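Local coordinates for allergen Bos d 2 (Bos taurus, PDB 4WFV), which probably carries pheromones, as a secreted small-molecule-binding lipocalin that is also a major cow dander allergen, at residues A[112-117]-A[133-138]; A[90-93]-A[98-101]. All coordinates share one frame; numbering follows the deposited sequence.

Contact 1: residues A[112-117]-A[133-138]; sequences KMTEGL and QLNSER
Two polar side chains of strand 110-118, Lys112 and Thr114, reach segment 133-138, at the C-terminal end of helix 125-137, and each makes one hydrogen bond to it. Thr114 OG1 donates to Asn135 OD1 at 2.5 Å, a short bond. The hydroxyl comes in tilted from the plane of the carboxamide carbonyl, with a C=O...O angle of 128°. The methyl of the same threonine also lies near this oxygen, with CG2 3.2 Å from Asn135 OD1. The Thr114 hydroxyl has a second hydrogen-bond partner in Tyr131 OH. Asn135 uses its other end too, as ND2 bonds to Asn142 OD1, so both ends of the amide are held and its rotation is fixed.

The second bond is from a charged side chain to a backbone oxygen. Lys112 NZ donates to Arg138 O at 2.7 Å. The lysine chain is bent twice near its end (chi3 55°, chi4 70°), and this curls the amine round to the carbonyl. Lys112 NZ is also hydrogen-bonded to Tyr101 OH.

A third group of bonds lies within 133-138. Arg138 folds its guanidinium back, and NH1 donates to Leu134 O at 3.1 Å, with that oxygen at the edge and in the guanidinium plane. The same NH1 forms a salt bridge to Glu137 OE1, also 3.1 Å, through the anti lone pair of the carboxylate.

The arrangement is that of a lipocalin, whose C-terminal helix packs on the outside of the beta barrel. Met113 and Glu115 point away from the helix. Leu134 rests on the neighbouring strands 85-93 and 97-105, and Arg138 packs on Ile91 and Tyr101.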
loop_
_atom_site.group_PDB
_atom_site.type_symbol
_atom_site.label_atom_id
_atom_site.label_comp_id
_atom_site.label_asym_id
_atom_site.label_seq_id
_atom_site.Cartn_x
_atom_site.Cartn_y
_atom_site.Cartn_z
ATOM N N LYS A 112 1.841 11.351 -4.135
ATOM C CA LYS A 112 2.832 10.288 -4.171
ATOM C C LYS A 112 2.886 9.653 -2.796
ATOM O O LYS A 112 3.060 10.344 -1.801
ATOM C CB LYS A 112 4.189 10.877 -4.536
ATOM C CG LYS A 112 4.219 11.500 -5.933
ATOM C CD LYS A 112 5.299 12.572 -6.051
ATOM C CE LYS A 112 6.675 12.062 -5.672
ATOM N NZ LYS A 112 7.215 11.109 -6.675
ATOM N N MET A 113 2.702 8.339 -2.731
ATOM C CA MET A 113 2.657 7.676 -1.431
ATOM C C MET A 113 3.245 6.273 -1.480
ATOM O O MET A 113 3.429 5.676 -2.539
ATOM C CB MET A 113 1.226 7.645 -0.883
ATOM C CG MET A 113 0.289 6.772 -1.659
ATOM S SD MET A 113 -1.331 6.650 -0.867
ATOM C CE MET A 113 -1.040 5.517 0.482
ATOM N N THR A 114 3.574 5.770 -0.302
ATOM C CA THR A 114 3.971 4.375 -0.190
ATOM C C THR A 114 3.205 3.712 0.924
ATOM O O THR A 114 2.654 4.383 1.806
ATOM C CB THR A 114 5.468 4.217 0.136
ATOM O OG1 THR A 114 5.745 4.874 1.379
ATOM C CG2 THR A 114 6.354 4.781 -1.000
ATOM N N GLU A 115 3.179 2.383 0.868
ATOM C CA GLU A 115 2.608 1.568 1.929
ATOM C C GLU A 115 3.607 0.492 2.304
ATOM O O GLU A 115 4.226 -0.143 1.425
ATOM C CB GLU A 115 1.305 0.919 1.460
ATOM C CG GLU A 115 0.247 1.958 1.110
ATOM C CD GLU A 115 -0.905 1.392 0.315
ATOM O OE1 GLU A 115 -0.664 0.602 -0.610
ATOM O OE2 GLU A 115 -2.060 1.746 0.631
ATOM N N GLY A 116 3.791 0.294 3.604
ATOM C CA GLY A 116 4.695 -0.727 4.114
ATOM C C GLY A 116 3.892 -1.812 4.797
ATOM O O GLY A 116 3.278 -1.569 5.839
ATOM N N LEU A 117 3.895 -3.001 4.206
ATOM C CA LEU A 117 3.086 -4.116 4.672
ATOM C C LEU A 117 4.003 -5.165 5.296
ATOM O O LEU A 117 5.162 -5.288 4.899
ATOM C CB LEU A 117 2.328 -4.748 3.505
ATOM C CG LEU A 117 1.614 -3.877 2.478
ATOM C CD1 LEU A 117 0.848 -4.758 1.484
ATOM C CD2 LEU A 117 0.653 -2.942 3.152
ATOM N N GLN A 133 14.295 4.433 2.994
ATOM C CA GLN A 133 15.135 4.662 1.828
ATOM C C GLN A 133 14.310 4.617 0.537
ATOM O O GLN A 133 14.489 5.450 -0.363
ATOM C CB GLN A 133 16.269 3.638 1.781
ATOM C CG GLN A 133 17.220 3.847 0.613
ATOM C CD GLN A 133 17.965 5.163 0.700
ATOM O OE1 GLN A 133 18.286 5.641 1.791
ATOM N NE2 GLN A 133 18.238 5.764 -0.453
ATOM N N LEU A 134 13.396 3.656 0.444
ATOM C CA LEU A 134 12.526 3.568 -0.729
ATOM C C LEU A 134 11.654 4.818 -0.861
ATOM O O LEU A 134 11.427 5.322 -1.966
ATOM C CB LEU A 134 11.648 2.318 -0.664
ATOM C CG LEU A 134 12.382 0.984 -0.798
ATOM C CD1 LEU A 134 11.508 -0.144 -0.260
ATOM C CD2 LEU A 134 12.807 0.722 -2.232
ATOM N N ASN A 135 11.168 5.319 0.266
ATOM C CA ASN A 135 10.402 6.560 0.266
ATOM C C ASN A 135 11.212 7.705 -0.328
ATOM O O ASN A 135 10.751 8.425 -1.217
ATOM C CB ASN A 135 9.968 6.930 1.683
ATOM C CG ASN A 135 8.869 6.031 2.221
ATOM O OD1 ASN A 135 8.254 5.275 1.476
ATOM N ND2 ASN A 135 8.624 6.115 3.521
ATOM N N SER A 136 12.425 7.882 0.180
ATOM C CA SER A 136 13.232 9.028 -0.228
ATOM C C SER A 136 13.601 8.959 -1.706
ATOM O O SER A 136 13.642 9.977 -2.383
ATOM C CB SER A 136 14.475 9.127 0.652
ATOM O OG SER A 136 14.096 9.423 1.978
ATOM N N GLU A 137 13.838 7.755 -2.201
ATOM C CA GLU A 137 14.142 7.553 -3.620
ATOM C C GLU A 137 13.009 8.026 -4.527
ATOM O O GLU A 137 13.220 8.296 -5.714
ATOM C CB GLU A 137 14.416 6.071 -3.895
ATOM C CG GLU A 137 15.708 5.558 -3.287
ATOM C CD GLU A 137 15.860 4.049 -3.410
ATOM O OE1 GLU A 137 14.899 3.364 -3.834
ATOM O OE2 GLU A 137 16.951 3.544 -3.073
ATOM N N ARG A 138 11.810 8.135 -3.966
ATOM C CA ARG A 138 10.629 8.442 -4.763
ATOM C C ARG A 138 9.959 9.740 -4.368
ATOM O O ARG A 138 8.812 9.991 -4.745
ATOM C CB ARG A 138 9.644 7.291 -4.669
ATOM C CG ARG A 138 10.167 6.106 -5.418
ATOM C CD ARG A 138 9.469 4.838 -5.051
ATOM N NE ARG A 138 10.031 3.761 -5.854
ATOM C CZ ARG A 138 11.171 3.146 -5.561
ATOM N NH1 ARG A 138 11.853 3.490 -4.469
ATOM N NH2 ARG A 138 11.630 2.184 -6.352
#

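Contact 2: residues A[90-93]-A[98-101]; sequences VIHV and LVTY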
loop_
_atom_site.group_PDB
_atom_site.type_symbol
_atom_site.label_atom_id
_atom_site.label_comp_id
_atom_site.label_asym_id
_atom_site.label_seq_id
_atom_site.Cartn_x
_atom_site.Cartn_y
_atom_site.Cartn_z
ATOM N N VAL A 90 4.629 -2.511 -7.060
ATOM C CA VAL A 90 5.339 -3.260 -6.030
ATOM C C VAL A 90 6.828 -2.954 -6.183
ATOM O O VAL A 90 7.437 -3.317 -7.187
ATOM C CB VAL A 90 5.086 -4.779 -6.155
ATOM C CG1 VAL A 90 5.851 -5.538 -5.065
ATOM C CG2 VAL A 90 3.595 -5.069 -6.069
ATOM N N ILE A 91 7.413 -2.260 -5.206
ATOM C CA ILE A 91 8.802 -1.813 -5.326
ATOM C C ILE A 91 9.752 -2.607 -4.427
ATOM O O ILE A 91 10.981 -2.494 -4.546
ATOM C CB ILE A 91 8.950 -0.291 -5.092
ATOM C CG1 ILE A 91 8.452 0.116 -3.699
ATOM C CG2 ILE A 91 8.206 0.480 -6.168
ATOM C CD1 ILE A 91 8.876 1.523 -3.295
ATOM N N HIS A 92 9.193 -3.429 -3.550
ATOM C CA HIS A 92 10.007 -4.318 -2.724
ATOM C C HIS A 92 9.118 -5.412 -2.187
ATOM O O HIS A 92 8.003 -5.151 -1.777
ATOM C CB HIS A 92 10.643 -3.553 -1.557
ATOM C CG HIS A 92 11.508 -4.403 -0.680
ATOM N ND1 HIS A 92 11.026 -5.074 0.422
ATOM C CD2 HIS A 92 12.828 -4.690 -0.750
ATOM C CE1 HIS A 92 12.013 -5.744 0.993
ATOM N NE2 HIS A 92 13.118 -5.522 0.305
ATOM N N VAL A 93 9.589 -6.646 -2.217
ATOM C CA VAL A 93 8.834 -7.725 -1.618
ATOM C C VAL A 93 9.757 -8.848 -1.177
ATOM O O VAL A 93 10.706 -9.211 -1.871
ATOM C CB VAL A 93 7.672 -8.213 -2.529
ATOM C CG1 VAL A 93 8.207 -8.939 -3.767
ATOM C CG2 VAL A 93 6.740 -9.095 -1.731
ATOM N N LEU A 98 6.394 -6.073 2.264
ATOM C CA LEU A 98 6.026 -5.678 0.915
ATOM C C LEU A 98 5.862 -4.171 0.923
ATOM O O LEU A 98 5.220 -3.624 1.823
ATOM C CB LEU A 98 4.716 -6.360 0.484
ATOM C CG LEU A 98 4.289 -6.228 -0.991
ATOM C CD1 LEU A 98 3.310 -7.342 -1.378
ATOM C CD2 LEU A 98 3.687 -4.861 -1.282
ATOM N N VAL A 99 6.461 -3.491 -0.052
ATOM C CA VAL A 99 6.311 -2.036 -0.150
ATOM C C VAL A 99 5.700 -1.676 -1.497
ATOM O O VAL A 99 6.183 -2.119 -2.539
ATOM C CB VAL A 99 7.653 -1.290 0.022
ATOM C CG1 VAL A 99 7.426 0.217 -0.021
ATOM C CG2 VAL A 99 8.313 -1.659 1.349
ATOM N N THR A 100 4.635 -0.882 -1.464
ATOM C CA THR A 100 4.013 -0.357 -2.673
ATOM C C THR A 100 4.363 1.107 -2.833
ATOM O O THR A 100 4.616 1.810 -1.851
ATOM C CB THR A 100 2.476 -0.447 -2.636
ATOM O OG1 THR A 100 1.970 0.434 -1.621
ATOM C CG2 THR A 100 2.020 -1.869 -2.369
ATOM N N TYR A 101 4.378 1.561 -4.085
ATOM C CA TYR A 101 4.479 2.972 -4.405
ATOM C C TYR A 101 3.259 3.318 -5.239
ATOM O O TYR A 101 3.001 2.694 -6.265
ATOM C CB TYR A 101 5.767 3.287 -5.172
ATOM C CG TYR A 101 5.797 4.701 -5.705
ATOM C CD1 TYR A 101 5.883 5.792 -4.842
ATOM C CD2 TYR A 101 5.705 4.954 -7.068
ATOM C CE1 TYR A 101 5.893 7.093 -5.321
ATOM C CE2 TYR A 101 5.714 6.264 -7.560
ATOM C CZ TYR A 101 5.808 7.321 -6.677
ATOM O OH TYR A 101 5.813 8.615 -7.144
#
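Val99 CG2 approaches the His92 imidazole obliquely, on the side of the sheet where the helix lies. The closer touch is at the foot of the histidine, where CB of His92 is 4.1 Å from CB of Val99. His92 ND1 is buried with no partner in the model. The Tyr101 ring leads away from strand 85-93, and its CB is the part that meets Ile91, with Ile91 CG2 3.8 Å away. The phenol reaches Glu103, whose OE2 is hydrogen-bonded to Tyr101 OH.

The backbone holds a classic beta bulge in an antiparallel pair. Ile91 and His92 both face Val99. Ile91 N donates to Val99 O at 2.9 Å, nearly straight onto the oxygen, and His92 N adds a weak bond to that same atom at 3.4 Å. In return Val99 N donates to His92 O at 2.8 Å. Leu98 CA brings a CA-H...O contact to the His92 oxygen as well.

The bulge places Ile91 beside Val99, with Ile91 CD1 3.8 Å from Val99 CG1. Its CG1 branch sits between the backbone N and the carbonyl carbon (chi1 59°), directed at Val99. Leu134 of helix 125-137 packs on Ile91, His92 and Val99. Val90, Val93, Leu98 and Thr100 point to the other face, the inner one of the barrel. There Val93 and Leu98 lie side by side, with Val93 CG2 3.8 Å from Leu98 CG. Thr100 OG1 is hydrogen-bonded to Glu115 OE1.

The chemistry is thus backbone bonding along the hairpin, with aliphatic packing on both faces. Val99 O takes one good bond from Ile91 N and a weak one from His92 N, so the extra residue of the bulge is accommodated at the cost of a poorer second bond.

Of the four segments, the one on strand 85-93 comes first; the chain then turns through a short connection into strand 97-105. Contact 2 closes this short hairpin loop. The chain then runs into strand 110-118, crosses a longer connection and enters helix 125-137, whose end returns to that strand in contact 1. The two loops follow one another in series, neither nesting nor crossing. They join because strands 97-105 and 110-118 are neighbours in the sheet: Leu117 N lies 2.8 Å from Leu98 O, a probable hydrogen bond. Contact 2 thus builds part of the barrel wall, while contact 1 ties the C-terminal helix to its outside.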